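Local coordinates for protein putative TetR-family transcriptional regulator (Syntrophomonas wolfei subsp. wolfei, PDB 3LWJ) that probably binds DNA through an N-terminal helix-turn-helix domain, as a putative transcriptional regulator of the TetR family, at residues Glu164-Ser167 / Leu168-Val172. Numbering follows the deposited sequence.
Sequences EKFS and LYKWV
Near the C-terminal end of helix 153-173, on the side that this TetR-family regulator turns to its second subunit, Phe-166 packs against Tyr-169 and Lys-170 one turn further on. Four successive i to i+4 backbone bonds link residues 164-167 to 168-171, from Leu-168 N to Glu-164 O at 3.0 Å through to Trp-171 N to Ser-167 O, the most bent of them at 143°. The Phe-166 ring, with CG anti to its own backbone N (chi1 -171°), stands alongside the next turn. Over one face lies Lys-170 CD, 4.2 Å from the ring centroid and offset toward the rim, a CH-pi contact. Lysine suits this place because its CD methylene can lie over the aromatic face while the chain, bent at chi3 and chi4, carries NZ on to a hydrogen bond with His-158 NE2 of the second subunit. Tyr-169 approaches the phenyl ring obliquely, its CD2 4.0 Å from Phe-166 CD1, and a tyrosine fits since its OH is hydrogen-bonded to Asp-121 OD1 of the second subunit. Away from these rings, Leu-168 gives an apolar chain to helix 104-113, whereas small Ser-167 faces helices 85-102 and 179-195, its buried OG satisfied by Ile-163 O. The carbonyl oxygen Phe-166 O accepts Lys-170 N at 3.1 Å and also lies at the edge of the Tyr-169 ring, 3.9 Å from Tyr-169 CD2.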
loop_
_atom_site.group_PDB
_atom_site.type_symbol
_atom_site.label_atom_id
_atom_site.label_comp_id
_atom_site.label_asym_id
_atom_site.label_seq_id
_atom_site.Cartn_x
_atom_site.Cartn_y
_atom_site.Cartn_z
ATOM N N GLU A 164 -6.588 0.494 -4.008
ATOM C CA GLU A 164 -6.620 -0.707 -4.842
ATOM C C GLU A 164 -5.485 -1.642 -4.412
ATOM O O GLU A 164 -5.692 -2.818 -4.228
ATOM C CB GLU A 164 -6.504 -0.341 -6.320
ATOM C CG GLU A 164 -7.769 0.297 -6.871
ATOM C CD GLU A 164 -7.669 0.694 -8.315
ATOM O OE1 GLU A 164 -6.543 0.845 -8.814
ATOM O OE2 GLU A 164 -8.729 0.895 -8.935
ATOM N N LYS A 165 -4.281 -1.108 -4.212
ATOM C CA LYS A 165 -3.163 -1.939 -3.806
ATOM C C LYS A 165 -3.433 -2.573 -2.433
ATOM O O LYS A 165 -3.125 -3.736 -2.179
ATOM C CB LYS A 165 -1.905 -1.080 -3.589
ATOM C CG LYS A 165 -0.925 -0.882 -4.654
ATOM C CD LYS A 165 0.179 0.108 -4.132
ATOM C CE LYS A 165 1.337 -0.610 -3.426
ATOM N NZ LYS A 165 2.299 -1.296 -4.402
ATOM N N PHE A 166 -3.860 -1.752 -1.501
ATOM C CA PHE A 166 -4.052 -2.199 -0.107
ATOM C C PHE A 166 -5.179 -3.231 0.022
ATOM O O PHE A 166 -5.025 -4.217 0.705
ATOM C CB PHE A 166 -4.371 -1.042 0.818
ATOM C CG PHE A 166 -4.374 -1.420 2.302
ATOM C CD1 PHE A 166 -3.381 -2.220 2.826
ATOM C CD2 PHE A 166 -5.335 -0.927 3.154
ATOM C CE1 PHE A 166 -3.332 -2.552 4.174
ATOM C CE2 PHE A 166 -5.310 -1.252 4.515
ATOM C CZ PHE A 166 -4.292 -2.071 5.022
ATOM N N SER A 167 -6.292 -2.999 -0.654
ATOM C CA SER A 167 -7.412 -3.961 -0.594
ATOM C C SER A 167 -7.053 -5.268 -1.358
ATOM O O SER A 167 -7.467 -6.356 -0.948
ATOM C CB SER A 167 -8.672 -3.290 -1.149
ATOM O OG SER A 167 -8.576 -3.242 -2.563
ATOM N N LEU A 168 -6.299 -5.186 -2.473
ATOM C CA LEU A 168 -5.795 -6.393 -3.161
ATOM C C LEU A 168 -4.938 -7.221 -2.193
ATOM O O LEU A 168 -5.087 -8.419 -2.058
ATOM C CB LEU A 168 -4.924 -6.004 -4.378
ATOM C CG LEU A 168 -4.381 -7.128 -5.278
ATOM C CD1 LEU A 168 -5.526 -8.094 -5.730
ATOM C CD2 LEU A 168 -3.578 -6.496 -6.491
ATOM N N TYR A 169 -4.014 -6.553 -1.514
ATOM C CA TYR A 169 -3.125 -7.226 -0.580
ATOM C C TYR A 169 -3.910 -7.946 0.525
ATOM O O TYR A 169 -3.617 -9.090 0.855
ATOM C CB TYR A 169 -2.114 -6.226 -0.012
ATOM C CG TYR A 169 -1.509 -6.543 1.343
ATOM C CD1 TYR A 169 -0.361 -7.305 1.466
ATOM C CD2 TYR A 169 -2.063 -6.019 2.504
ATOM C CE1 TYR A 169 0.204 -7.556 2.731
ATOM C CE2 TYR A 169 -1.492 -6.245 3.766
ATOM C CZ TYR A 169 -0.368 -7.024 3.873
ATOM O OH TYR A 169 0.197 -7.237 5.133
ATOM N N LYS A 170 -4.929 -7.301 1.066
ATOM C CA LYS A 170 -5.740 -7.929 2.116
ATOM C C LYS A 170 -6.553 -9.122 1.622
ATOM O O LYS A 170 -6.854 -10.045 2.406
ATOM C CB LYS A 170 -6.662 -6.917 2.804
ATOM C CG LYS A 170 -5.917 -5.852 3.597
ATOM C CD LYS A 170 -6.841 -4.969 4.543
ATOM C CE LYS A 170 -7.595 -5.745 5.637
ATOM N NZ LYS A 170 -7.828 -4.959 6.902
ATOM N N TRP A 171 -6.913 -9.132 0.344
ATOM C CA TRP A 171 -7.632 -10.289 -0.209
ATOM C C TRP A 171 -6.666 -11.419 -0.524
ATOM O O TRP A 171 -6.746 -12.507 0.082
ATOM C CB TRP A 171 -8.407 -9.896 -1.445
ATOM C CG TRP A 171 -8.933 -11.038 -2.250
ATOM C CD1 TRP A 171 -9.760 -12.037 -1.824
ATOM C CD2 TRP A 171 -8.713 -11.269 -3.643
ATOM N NE1 TRP A 171 -10.038 -12.893 -2.864
ATOM C CE2 TRP A 171 -9.413 -12.435 -3.994
ATOM C CE3 TRP A 171 -7.997 -10.595 -4.632
ATOM C CZ2 TRP A 171 -9.405 -12.953 -5.285
ATOM C CZ3 TRP A 171 -7.999 -11.113 -5.925
ATOM C CH2 TRP A 171 -8.690 -12.281 -6.233
ATOM N N VAL A 172 -5.717 -11.142 -1.429
ATOM C CA VAL A 172 -4.872 -12.182 -1.990
ATOM C C VAL A 172 -3.696 -12.579 -1.089
ATOM O O VAL A 172 -3.260 -13.716 -1.156
ATOM C CB VAL A 172 -4.390 -11.836 -3.461
ATOM C CG1 VAL A 172 -3.224 -10.808 -3.468
ATOM C CG2 VAL A 172 -4.010 -13.094 -4.189
#